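Local structure of putative oxidoreductase (Bacteroides fragilis NCTC 9343, 3FHL) at residues G202-G207 and K232-M237; A154-F159 and L236-E241; S56-T61 and A82-E87; D67-N72 and A88-V93. The protein is a putative oxidoreductase of the Gfo/Idh/MocA family that probably binds a nicotinamide dinucleotide cofactor in its Rossmann-fold domain. All coordinates share one frame; numbering follows the deposited sequence.

Contact 1: residues G202-G207 and K232-M237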
loop_
_atom_site.group_PDB
_atom_site.type_symbol
_atom_site.label_atom_id
_atom_site.label_comp_id
_atom_site.label_asym_id
_atom_site.label_seq_id
_atom_site.Cartn_x
_atom_site.Cartn_y
_atom_site.Cartn_z
ATOM N N GLY C 202 13.174 0.871 -2.700
ATOM C CA GLY C 202 13.602 2.050 -3.410
ATOM C C GLY C 202 14.535 2.907 -2.603
ATOM O O GLY C 202 14.571 2.830 -1.367
ATOM N N ILE C 203 15.328 3.699 -3.313
ATOM C CA ILE C 203 16.003 4.847 -2.725
ATOM C C ILE C 203 15.359 6.044 -3.403
ATOM O O ILE C 203 15.668 6.374 -4.555
ATOM C CB ILE C 203 17.537 4.844 -2.926
ATOM C CG1 ILE C 203 18.150 3.548 -2.390
ATOM C CG2 ILE C 203 18.136 6.044 -2.211
ATOM C CD1 ILE C 203 19.572 3.260 -2.851
ATOM N N LEU C 204 14.427 6.662 -2.692
ATOM C CA LEU C 204 13.555 7.656 -3.274
ATOM C C LEU C 204 14.087 9.065 -3.024
ATOM O O LEU C 204 13.716 10.004 -3.728
ATOM C CB LEU C 204 12.139 7.510 -2.709
ATOM C CG LEU C 204 11.448 6.141 -2.725
ATOM C CD1 LEU C 204 10.029 6.316 -2.173
ATOM C CD2 LEU C 204 11.420 5.507 -4.113
ATOM N N ARG C 205 14.970 9.199 -2.039
ATOM C CA ARG C 205 15.485 10.512 -1.660
ATOM C C ARG C 205 16.793 10.800 -2.370
ATOM O O ARG C 205 17.633 9.908 -2.545
ATOM C CB ARG C 205 15.654 10.634 -0.140
ATOM C CG ARG C 205 14.336 10.511 0.625
ATOM C CD ARG C 205 14.517 10.415 2.125
ATOM N NE ARG C 205 15.454 9.371 2.535
ATOM C CZ ARG C 205 15.969 9.272 3.756
ATOM N NH1 ARG C 205 15.636 10.144 4.700
ATOM N NH2 ARG C 205 16.830 8.302 4.031
ATOM N N GLU C 206 16.934 12.054 -2.795
ATOM C CA GLU C 206 18.142 12.539 -3.448
ATOM C C GLU C 206 19.324 12.392 -2.497
ATOM O O GLU C 206 19.277 12.874 -1.363
ATOM C CB GLU C 206 17.964 14.002 -3.873
ATOM C CG GLU C 206 19.198 14.625 -4.534
ATOM C CD GLU C 206 19.143 16.148 -4.579
ATOM O OE1 GLU C 206 19.902 16.797 -3.823
ATOM O OE2 GLU C 206 18.336 16.692 -5.364
ATOM N N GLY C 207 20.359 11.694 -2.962
ATOM C CA GLY C 207 21.587 11.494 -2.193
ATOM C C GLY C 207 21.606 10.266 -1.296
ATOM O O GLY C 207 22.588 10.033 -0.586
ATOM N N LYS C 232 5.000 -2.280 4.765
ATOM C CA LYS C 232 5.531 -1.109 4.080
ATOM C C LYS C 232 6.222 -0.160 5.021
ATOM O O LYS C 232 5.822 -0.033 6.173
ATOM C CB LYS C 232 4.390 -0.306 3.456
ATOM C CG LYS C 232 4.044 -0.613 2.046
ATOM C CD LYS C 232 2.977 0.372 1.532
ATOM C CE LYS C 232 3.584 1.558 0.809
ATOM N NZ LYS C 232 2.505 2.296 0.052
ATOM N N ALA C 233 7.225 0.542 4.506
ATOM C CA ALA C 233 7.756 1.723 5.191
ATOM C C ALA C 233 8.373 2.670 4.191
ATOM O O ALA C 233 8.837 2.240 3.141
ATOM C CB ALA C 233 8.786 1.349 6.254
ATOM N N SER C 234 8.403 3.958 4.535
ATOM C CA SER C 234 8.941 4.966 3.638
ATOM C C SER C 234 9.318 6.195 4.438
ATOM O O SER C 234 8.663 6.517 5.428
ATOM C CB SER C 234 7.903 5.350 2.568
ATOM O OG SER C 234 8.412 6.350 1.687
ATOM N N TYR C 235 10.371 6.869 3.989
ATOM C CA TYR C 235 10.761 8.165 4.536
ATOM C C TYR C 235 10.145 9.340 3.774
ATOM O O TYR C 235 10.428 10.495 4.080
ATOM C CB TYR C 235 12.281 8.297 4.568
ATOM C CG TYR C 235 12.907 7.814 5.856
ATOM C CD1 TYR C 235 12.633 8.450 7.067
ATOM C CD2 TYR C 235 13.780 6.734 5.862
ATOM C CE1 TYR C 235 13.216 8.020 8.248
ATOM C CE2 TYR C 235 14.375 6.301 7.041
ATOM C CZ TYR C 235 14.081 6.940 8.229
ATOM O OH TYR C 235 14.660 6.495 9.397
ATOM N N LEU C 236 9.295 9.050 2.795
ATOM C CA LEU C 236 8.596 10.116 2.075
ATOM C C LEU C 236 7.093 9.895 2.037
ATOM O O LEU C 236 6.527 9.531 0.999
ATOM C CB LEU C 236 9.171 10.270 0.664
ATOM C CG LEU C 236 10.550 10.930 0.547
ATOM C CD1 LEU C 236 10.943 10.956 -0.937
ATOM C CD2 LEU C 236 10.562 12.345 1.162
ATOM N N MET C 237 6.465 10.051 3.199
ATOM C CA MET C 237 5.015 9.973 3.340
ATOM C C MET C 237 4.597 11.127 4.239
ATOM O O MET C 237 4.307 10.928 5.431
ATOM C CB MET C 237 4.537 8.637 3.950
ATOM C CG MET C 237 4.747 7.391 3.119
ATOM S SD MET C 237 4.016 5.891 3.833
ATOM C CE MET C 237 4.220 4.762 2.467
#

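Contact 2: residues A154-F159 and L236-E241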
loop_
_atom_site.group_PDB
_atom_site.type_symbol
_atom_site.label_atom_id
_atom_site.label_comp_id
_atom_site.label_asym_id
_atom_site.label_seq_id
_atom_site.Cartn_x
_atom_site.Cartn_y
_atom_site.Cartn_z
ATOM N N ALA C 154 5.027 4.866 8.356
ATOM C CA ALA C 154 5.061 6.069 7.555
ATOM C C ALA C 154 5.931 7.122 8.223
ATOM O O ALA C 154 5.721 7.481 9.388
ATOM C CB ALA C 154 3.659 6.579 7.374
ATOM N N ARG C 155 6.922 7.612 7.496
ATOM C CA ARG C 155 7.777 8.670 8.022
ATOM C C ARG C 155 7.957 9.747 6.961
ATOM O O ARG C 155 7.672 9.524 5.794
ATOM C CB ARG C 155 9.142 8.099 8.437
ATOM C CG ARG C 155 9.078 7.101 9.598
ATOM C CD ARG C 155 10.436 6.911 10.262
ATOM N NE ARG C 155 10.332 6.167 11.519
ATOM C CZ ARG C 155 11.365 5.664 12.194
ATOM N NH1 ARG C 155 12.607 5.807 11.738
ATOM N NH2 ARG C 155 11.148 5.005 13.327
ATOM N N TYR C 156 8.425 10.917 7.374
ATOM C CA TYR C 156 8.731 11.970 6.433
ATOM C C TYR C 156 10.002 12.694 6.851
ATOM O O TYR C 156 9.980 13.513 7.767
ATOM C CB TYR C 156 7.554 12.958 6.252
ATOM C CG TYR C 156 7.873 14.039 5.235
ATOM C CD1 TYR C 156 7.929 13.743 3.871
ATOM C CD2 TYR C 156 8.173 15.342 5.639
ATOM C CE1 TYR C 156 8.254 14.719 2.940
ATOM C CE2 TYR C 156 8.514 16.319 4.723
ATOM C CZ TYR C 156 8.550 16.001 3.369
ATOM O OH TYR C 156 8.883 16.959 2.445
ATOM N N ARG C 157 11.056 12.412 6.125
ATOM C CA ARG C 157 12.319 13.050 6.299
ATOM C C ARG C 157 13.000 13.215 4.946
ATOM O O ARG C 157 13.622 12.314 4.457
ATOM C CB ARG C 157 13.174 12.219 7.241
ATOM C CG ARG C 157 14.541 12.775 7.501
ATOM C CD ARG C 157 15.031 12.407 8.880
ATOM N NE ARG C 157 15.808 11.187 8.870
ATOM C CZ ARG C 157 15.738 10.240 9.789
ATOM N NH1 ARG C 157 14.917 10.362 10.811
ATOM N NH2 ARG C 157 16.491 9.162 9.676
ATOM N N ASN C 158 12.857 14.387 4.354
ATOM C CA ASN C 158 13.369 14.638 3.023
ATOM C C ASN C 158 14.733 15.237 3.095
ATOM O O ASN C 158 14.953 16.312 2.636
ATOM C CB ASN C 158 12.452 15.582 2.267
ATOM C CG ASN C 158 12.886 15.811 0.846
ATOM O OD1 ASN C 158 13.439 14.948 0.209
ATOM N ND2 ASN C 158 12.619 16.978 0.348
ATOM N N PHE C 159 15.631 14.531 3.738
ATOM C CA PHE C 159 17.047 14.800 3.680
ATOM C C PHE C 159 17.711 13.615 4.322
ATOM O O PHE C 159 17.054 12.801 4.901
ATOM C CB PHE C 159 17.369 16.030 4.490
ATOM C CG PHE C 159 16.796 16.007 5.847
ATOM C CD1 PHE C 159 15.520 16.429 6.062
ATOM C CD2 PHE C 159 17.533 15.565 6.908
ATOM C CE1 PHE C 159 14.977 16.407 7.312
ATOM C CE2 PHE C 159 17.001 15.549 8.165
ATOM C CZ PHE C 159 15.719 15.962 8.368
ATOM N N LEU C 236 9.295 9.050 2.795
ATOM C CA LEU C 236 8.596 10.116 2.075
ATOM C C LEU C 236 7.093 9.895 2.037
ATOM O O LEU C 236 6.527 9.531 0.999
ATOM C CB LEU C 236 9.171 10.270 0.664
ATOM C CG LEU C 236 10.550 10.930 0.547
ATOM C CD1 LEU C 236 10.943 10.956 -0.937
ATOM C CD2 LEU C 236 10.562 12.345 1.162
ATOM N N MET C 237 6.465 10.051 3.199
ATOM C CA MET C 237 5.015 9.973 3.340
ATOM C C MET C 237 4.597 11.127 4.239
ATOM O O MET C 237 4.307 10.928 5.431
ATOM C CB MET C 237 4.537 8.637 3.950
ATOM C CG MET C 237 4.747 7.391 3.119
ATOM S SD MET C 237 4.016 5.891 3.833
ATOM C CE MET C 237 4.220 4.762 2.467
ATOM N N ARG C 238 4.582 12.335 3.674
ATOM C CA ARG C 238 4.237 13.540 4.440
ATOM C C ARG C 238 2.891 13.422 5.119
ATOM O O ARG C 238 2.730 13.832 6.268
ATOM C CB ARG C 238 4.323 14.828 3.604
ATOM C CG ARG C 238 4.390 16.056 4.513
ATOM C CD ARG C 238 4.916 17.284 3.843
ATOM N NE ARG C 238 5.383 18.231 4.848
ATOM C CZ ARG C 238 6.164 19.281 4.603
ATOM N NH1 ARG C 238 6.578 19.546 3.375
ATOM N NH2 ARG C 238 6.542 20.068 5.601
ATOM N N GLU C 239 1.924 12.853 4.408
ATOM C CA GLU C 239 0.685 12.465 5.031
ATOM C C GLU C 239 0.752 10.950 5.205
ATOM O O GLU C 239 0.880 10.202 4.237
ATOM C CB GLU C 239 -0.516 12.887 4.194
ATOM C CG GLU C 239 -1.865 12.487 4.794
ATOM C CD GLU C 239 -2.210 13.237 6.076
ATOM O OE1 GLU C 239 -1.594 14.293 6.373
ATOM O OE2 GLU C 239 -3.128 12.761 6.774
ATOM N N ALA C 240 0.698 10.527 6.460
ATOM C CA ALA C 240 0.983 9.169 6.831
ATOM C C ALA C 240 -0.115 8.229 6.374
ATOM O O ALA C 240 -1.298 8.522 6.510
ATOM C CB ALA C 240 1.164 9.073 8.349
ATOM N N GLU C 241 0.294 7.092 5.821
ATOM C CA GLU C 241 -0.624 5.972 5.631
ATOM C C GLU C 241 -0.894 5.317 6.998
ATOM O O GLU C 241 -0.137 5.549 7.938
ATOM C CB GLU C 241 -0.015 4.979 4.627
ATOM C CG GLU C 241 -0.189 5.476 3.210
ATOM C CD GLU C 241 0.668 4.770 2.175
ATOM O OE1 GLU C 241 0.946 3.556 2.300
ATOM O OE2 GLU C 241 1.043 5.452 1.199
#

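Contact 3: residues S56-T61 and A82-E87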
loop_
_atom_site.group_PDB
_atom_site.type_symbol
_atom_site.label_atom_id
_atom_site.label_comp_id
_atom_site.label_asym_id
_atom_site.label_seq_id
_atom_site.Cartn_x
_atom_site.Cartn_y
_atom_site.Cartn_z
ATOM N N SER C 56 33.920 -4.163 33.139
ATOM C CA SER C 56 34.056 -5.046 31.990
ATOM C C SER C 56 32.937 -6.062 31.930
ATOM O O SER C 56 32.271 -6.334 32.940
ATOM C CB SER C 56 35.414 -5.766 31.996
ATOM O OG SER C 56 35.503 -6.690 33.069
ATOM N N PHE C 57 32.751 -6.614 30.733
ATOM C CA PHE C 57 31.731 -7.610 30.465
ATOM C C PHE C 57 32.047 -8.925 31.166
ATOM O O PHE C 57 31.140 -9.592 31.675
ATOM C CB PHE C 57 31.584 -7.843 28.956
ATOM C CG PHE C 57 30.520 -8.846 28.605
ATOM C CD1 PHE C 57 29.176 -8.547 28.800
ATOM C CD2 PHE C 57 30.862 -10.094 28.104
ATOM C CE1 PHE C 57 28.195 -9.473 28.482
ATOM C CE2 PHE C 57 29.888 -11.022 27.795
ATOM C CZ PHE C 57 28.550 -10.711 27.985
ATOM N N LYS C 58 33.330 -9.286 31.189
ATOM C CA LYS C 58 33.820 -10.486 31.884
ATOM C C LYS C 58 33.394 -10.531 33.366
ATOM O O LYS C 58 33.118 -11.601 33.905
ATOM C CB LYS C 58 35.349 -10.574 31.761
ATOM C CG LYS C 58 35.931 -11.955 32.041
ATOM C CD LYS C 58 37.445 -11.898 32.276
ATOM C CE LYS C 58 38.236 -12.294 31.031
ATOM N NZ LYS C 58 38.205 -13.767 30.778
ATOM N N GLU C 59 33.306 -9.365 34.005
ATOM C CA GLU C 59 32.825 -9.261 35.383
ATOM C C GLU C 59 31.342 -9.613 35.547
ATOM O O GLU C 59 30.881 -9.874 36.665
ATOM C CB GLU C 59 33.130 -7.879 35.959
ATOM C CG GLU C 59 34.603 -7.679 36.269
ATOM C CD GLU C 59 34.939 -6.247 36.609
ATOM O OE1 GLU C 59 34.779 -5.851 37.787
ATOM O OE2 GLU C 59 35.374 -5.519 35.695
ATOM N N LEU C 60 30.595 -9.628 34.442
ATOM C CA LEU C 60 29.238 -10.161 34.468
ATOM C C LEU C 60 29.266 -11.657 34.324
ATOM O O LEU C 60 28.598 -12.360 35.078
ATOM C CB LEU C 60 28.355 -9.586 33.345
ATOM C CG LEU C 60 28.022 -8.103 33.351
ATOM C CD1 LEU C 60 26.978 -7.807 32.249
ATOM C CD2 LEU C 60 27.527 -7.678 34.703
ATOM N N THR C 61 30.015 -12.145 33.337
ATOM C CA THR C 61 29.996 -13.576 33.012
ATOM C C THR C 61 30.646 -14.426 34.109
ATOM O O THR C 61 30.296 -15.595 34.289
ATOM C CB THR C 61 30.667 -13.897 31.652
ATOM O OG1 THR C 61 32.037 -13.475 31.666
ATOM C CG2 THR C 61 29.959 -13.191 30.517
ATOM N N ALA C 82 27.489 -12.939 23.739
ATOM C CA ALA C 82 26.428 -13.910 24.051
ATOM C C ALA C 82 26.996 -15.309 24.247
ATOM O O ALA C 82 26.494 -16.061 25.075
ATOM C CB ALA C 82 25.344 -13.931 22.973
ATOM N N GLY C 83 28.029 -15.647 23.475
ATOM C CA GLY C 83 28.718 -16.934 23.599
ATOM C C GLY C 83 29.448 -17.085 24.926
ATOM O O GLY C 83 29.368 -18.136 25.558
ATOM N N MET C 84 30.150 -16.028 25.338
ATOM C CA MET C 84 30.859 -15.984 26.617
ATOM C C MET C 84 29.893 -16.151 27.777
ATOM O O MET C 84 30.170 -16.900 28.721
ATOM C CB MET C 84 31.586 -14.655 26.786
ATOM C CG MET C 84 32.998 -14.588 26.210
ATOM S SD MET C 84 33.677 -12.933 26.501
ATOM C CE MET C 84 33.643 -12.834 28.300
ATOM N N ALA C 85 28.761 -15.451 27.697
ATOM C CA ALA C 85 27.731 -15.513 28.737
ATOM C C ALA C 85 27.093 -16.892 28.854
ATOM O O ALA C 85 26.848 -17.370 29.965
ATOM C CB ALA C 85 26.673 -14.432 28.514
ATOM N N LEU C 86 26.849 -17.535 27.717
ATOM C CA LEU C 86 26.265 -18.876 27.704
ATOM C C LEU C 86 27.256 -19.931 28.208
ATOM O O LEU C 86 26.877 -20.836 28.948
ATOM C CB LEU C 86 25.784 -19.257 26.298
ATOM C CG LEU C 86 24.518 -18.579 25.762
ATOM C CD1 LEU C 86 24.355 -18.895 24.275
ATOM C CD2 LEU C 86 23.279 -18.985 26.550
ATOM N N GLU C 87 28.518 -19.806 27.800
ATOM C CA GLU C 87 29.564 -20.741 28.224
ATOM C C GLU C 87 29.738 -20.653 29.741
ATOM O O GLU C 87 29.909 -21.670 30.410
ATOM C CB GLU C 87 30.887 -20.458 27.499
ATOM C CG GLU C 87 31.734 -21.698 27.251
ATOM C CD GLU C 87 31.126 -22.625 26.203
ATOM O OE1 GLU C 87 31.231 -22.317 24.991
ATOM O OE2 GLU C 87 30.548 -23.664 26.597
#

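Contact 4: residues D67-N72 and A88-V93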
loop_
_atom_site.group_PDB
_atom_site.type_symbol
_atom_site.label_atom_id
_atom_site.label_comp_id
_atom_site.label_asym_id
_atom_site.label_seq_id
_atom_site.Cartn_x
_atom_site.Cartn_y
_atom_site.Cartn_z
ATOM N N ASP C 67 21.988 -14.550 37.235
ATOM C CA ASP C 67 21.120 -15.501 36.535
ATOM C C ASP C 67 20.977 -15.134 35.062
ATOM O O ASP C 67 20.855 -16.011 34.203
ATOM C CB ASP C 67 19.718 -15.499 37.170
ATOM C CG ASP C 67 19.733 -15.895 38.643
ATOM O OD1 ASP C 67 20.241 -16.991 38.954
ATOM O OD2 ASP C 67 19.222 -15.120 39.483
ATOM N N LEU C 68 20.967 -13.830 34.788
ATOM C CA LEU C 68 20.620 -13.305 33.460
ATOM C C LEU C 68 21.520 -12.157 33.036
ATOM O O LEU C 68 21.769 -11.228 33.812
ATOM C CB LEU C 68 19.147 -12.859 33.426
ATOM C CG LEU C 68 18.570 -12.190 32.155
ATOM C CD1 LEU C 68 18.459 -13.186 31.023
ATOM C CD2 LEU C 68 17.207 -11.563 32.434
ATOM N N ILE C 69 22.002 -12.232 31.798
ATOM C CA ILE C 69 22.780 -11.154 31.205
ATOM C C ILE C 69 22.050 -10.600 29.976
ATOM O O ILE C 69 21.621 -11.351 29.106
ATOM C CB ILE C 69 24.225 -11.601 30.845
ATOM C CG1 ILE C 69 25.029 -11.868 32.127
ATOM C CG2 ILE C 69 24.957 -10.529 30.008
ATOM C CD1 ILE C 69 26.429 -12.415 31.871
ATOM N N VAL C 70 21.895 -9.278 29.945
ATOM C CA VAL C 70 21.316 -8.575 28.803
ATOM C C VAL C 70 22.449 -8.008 27.954
ATOM O O VAL C 70 23.148 -7.068 28.373
ATOM C CB VAL C 70 20.349 -7.457 29.260
ATOM C CG1 VAL C 70 19.765 -6.702 28.045
ATOM C CG2 VAL C 70 19.219 -8.046 30.106
ATOM N N VAL C 71 22.633 -8.592 26.771
ATOM C CA VAL C 71 23.700 -8.195 25.839
ATOM C C VAL C 71 23.190 -7.054 24.933
ATOM O O VAL C 71 22.462 -7.282 23.956
ATOM C CB VAL C 71 24.235 -9.430 25.039
ATOM C CG1 VAL C 71 25.297 -9.050 23.989
ATOM C CG2 VAL C 71 24.819 -10.467 26.002
ATOM N N ASN C 72 23.550 -5.825 25.292
ATOM C CA ASN C 72 23.107 -4.640 24.550
ATOM C C ASN C 72 24.280 -3.710 24.223
ATOM O O ASN C 72 24.146 -2.484 24.204
ATOM C CB ASN C 72 22.014 -3.908 25.331
ATOM C CG ASN C 72 22.512 -3.345 26.645
ATOM O OD1 ASN C 72 23.354 -3.942 27.311
ATOM N ND2 ASN C 72 22.014 -2.181 27.010
ATOM N N ALA C 88 29.623 -19.436 30.271
ATOM C CA ALA C 88 29.668 -19.173 31.714
ATOM C C ALA C 88 28.415 -19.607 32.479
ATOM O O ALA C 88 28.342 -19.431 33.697
ATOM C CB ALA C 88 29.952 -17.697 31.966
ATOM N N GLY C 89 27.434 -20.153 31.764
ATOM C CA GLY C 89 26.228 -20.718 32.361
ATOM C C GLY C 89 25.098 -19.748 32.660
ATOM O O GLY C 89 24.224 -20.055 33.476
ATOM N N LYS C 90 25.095 -18.581 32.007
ATOM C CA LYS C 90 24.065 -17.580 32.270
ATOM C C LYS C 90 22.941 -17.635 31.226
ATOM O O LYS C 90 23.170 -18.001 30.080
ATOM C CB LYS C 90 24.688 -16.178 32.357
ATOM C CG LYS C 90 26.014 -16.087 33.164
ATOM C CD LYS C 90 25.888 -16.638 34.592
ATOM C CE LYS C 90 27.231 -16.793 35.301
ATOM N NZ LYS C 90 27.227 -18.012 36.199
ATOM N N ASN C 91 21.721 -17.294 31.645
ATOM C CA ASN C 91 20.620 -17.086 30.691
ATOM C C ASN C 91 20.895 -15.755 29.989
ATOM O O ASN C 91 21.519 -14.864 30.585
ATOM C CB ASN C 91 19.262 -17.056 31.397
ATOM C CG ASN C 91 18.915 -18.374 32.047
ATOM O OD1 ASN C 91 18.597 -19.361 31.374
ATOM N ND2 ASN C 91 18.967 -18.400 33.369
ATOM N N VAL C 92 20.475 -15.617 28.724
ATOM C CA VAL C 92 20.930 -14.475 27.902
ATOM C C VAL C 92 19.824 -13.782 27.098
ATOM O O VAL C 92 19.010 -14.438 26.437
ATOM C CB VAL C 92 22.100 -14.890 26.923
ATOM C CG1 VAL C 92 22.536 -13.730 26.031
ATOM C CG2 VAL C 92 23.303 -15.380 27.687
ATOM N N VAL C 93 19.809 -12.456 27.170
ATOM C CA VAL C 93 19.070 -11.627 26.208
ATOM C C VAL C 93 20.062 -10.934 25.274
ATOM O O VAL C 93 21.024 -10.313 25.736
ATOM C CB VAL C 93 18.173 -10.584 26.926
ATOM C CG1 VAL C 93 17.665 -9.493 25.954
ATOM C CG2 VAL C 93 17.002 -11.285 27.551
#

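Contact 1: residues G202-G207 and K232-M237
Arg205 lays its guanidinium flat on the ring of Tyr235: the two planes are only 7° apart and their centres are 4.5 Å from each other. The stack is offset. NH1 sits nearest the root of the ring, with Arg205 NH1 3.8 Å from Tyr235 CG, and NH2 faces CD2, while Tyr235 CB lies under the guanidinium toward its rim. The bend of the arginine chain at chi3 (-52°) sets NE back beside CB of its own side chain. Farther in, the aliphatic part of the same arginine meets Leu236, whose CD1 approaches Arg205 CG to 3.8 Å. Leu236 CD1 also lies 4.1 Å from Leu204 CB, one residue before the arginine. The CD1 branch of Leu204 is turned to the hydroxyl of Ser234, a looser contact. The hydroxyl is anti to its backbone N (chi1 179°), and Leu236 N donates to Ser234 OG over 3.0 Å, an ST turn that bends the chain as it leaves strand 228-234. Polar partners of the arginine lie outside the two segments: NE makes a salt bridge with Asp212, and NH1 bonds to Arg157 O. In the second subunit, Arg145 donates to Leu204 O and Val147 packs on both leucines, placing this contact at the dimer interface. The chemistry is thus a cation-pi stack joined to leucine packing. Because Asp212 and Arg157 O hold the guanidinium through its N-H groups, one face of it is available to the tyrosine, and the positive charge is probably balanced largely by Asp212.

Contact 2: residues A154-F159 and L236-E241
Ala154 CB sits at the apolar centre, with Met237 SD 3.6 Å away and Ala240 CB close by at 3.7 Å. Farther along, Leu236 CD2 reaches between two residues of the other segment, touching Tyr156 CE1 at 3.8 Å and Asn158 CB at 3.9 Å. The tyrosine, its CG anti to the backbone N (chi1 -179°), then spreads over Arg238. Arg238 CB stands over one face of the ring, 4.0 Å from the centroid of Tyr156 and 18° off the normal, a CH-pi contact displaced toward the rim. From there the arginine chain runs on extended as far as NE, so that CE2 of the tyrosine comes to lie over one face of the guanidinium, the two planes 21° apart. Tyr156 and Leu236 form a single backbone bridge, and beside it Met237 N donates to Arg155 O over 2.9 Å. At the outer edge the polar ends turn to the second subunit: Tyr156 OH bonds to Thr249 O of that chain, and Arg238 NH1 to Leu250 O of the same chain. Two backbone oxygens of the neighbouring subunit thus fix the tips of the two side chains that lie against each other. Within its own chain, the contact continues the pairing of strands 146-154 and 228-234 past their ends, in the loops that lead from the first toward helix 175-178 and from the second to strand 244-248; here the ends of two inner strands of the mixed sheet meet the second subunit.

Contact 3: residues S56-T61 and A82-E87
Thr61 and Ala85 bring the two backbones together, their CA atoms 5.2 Å apart, where the short helix 58-61 comes up against the later turns of helix 78-87. Phe57 O takes two backbone donors, Leu60 N and Thr61 N. Helix 78-87 shows ordinary i to i+4 bonding, such as Leu86 N to Ala82 O. Between them lies Met84, whose chain bends at chi3 (60°) and puts its methyl among three residues of the other segment. Met84 CE meets the Phe57 ring at its edge, near the ring plane, 3.9 Å from CD2. Met84 CE also lies 3.8 Å from Thr61 OG1, the threonine crossing the methionine at about a right angle, and it comes more loosely near Lys58. The other branch of the threonine faces the backbone of the longer helix, with Thr61 CG2 3.7 Å from Ala85 CA. Ala85 CB also approaches Phe57 CZ, at 4.2 Å. Tyr81 stacks on the phenylalanine ring, and Ile69 of strand 68-71 touches Phe57, Thr61 and Ala85 alike. The contact is apolar packing of two helical segments over one side of the parallel sheet, as expected in the NAD-binding Rossmann domain, where helix 78-87 is the crossover between strands 68-71 and 91-95.

Contact 4: residues D67-N72 and A88-V93
Asn91 turns its side-chain amide to Asp67, and the backbone carbonyl of Asp67 is approached from opposite faces of its plane. Backbone N of Asn91 reaches Asp67 O at 3.0 Å from one face, and Asn91 ND2 reaches the same oxygen at 3.2 Å from the other, 33° out of the carbonyl plane. Gripped twice, this oxygen anchors the start of the strand pair, while Asn91 OD1 accepts from Met118 N. Beyond it the strands pair in parallel, 24° between their short axes, with Ile69 N bonded to Asn91 O, Val93 N to Ile69 O, and Val71 N to Val93 O at 2.6 Å. Side chains alternate between the sheet faces. On the face of Leu68, Val70 and Val93, the valines lie side by side, Val70 CG1 4.1 Å from Val93 CG1, and with chi2 of Leu68 at 69°, Leu68 CD1 comes within 3.5 Å of Asn91 O. On the face of Ile69 and Val92, Val92 CG1 meets Val71 CG2 at 4.0 Å. Gly89, with positive phi, closes helix 78-87 in a Schellman motif just before the second strand. The contact therefore joins the strands of a right-handed beta-alpha-beta unit: Ala85 and Leu86 of helix 78-87 pack on Val92, helix 309-320 covers Val70 and Val93 on the other face, and strand 6-10 flanks strand 68-71 on its far side.

Along the chain, contacts 3 and 4 come first, with their segments alternating, and both close before contacts 1 and 2 open. Contacts 3 and 4, centres about 7 Å apart, belong to the Rossmann domain: helix 78-87 supplies one half of contact 3 and connects the two strands of contact 4, and Ala85 O probably accepts from Lys90 N between them. Contacts 1 and 2, about 8 Å apart, share Leu236 and Met237 in the C-terminal domain, beside its mixed sheet, and both touch the second subunit. The centres of the two pairs lie roughly 40 Å apart: one pair lies within the probable cofactor-binding domain, the other where the C-terminal domain meets the second subunit.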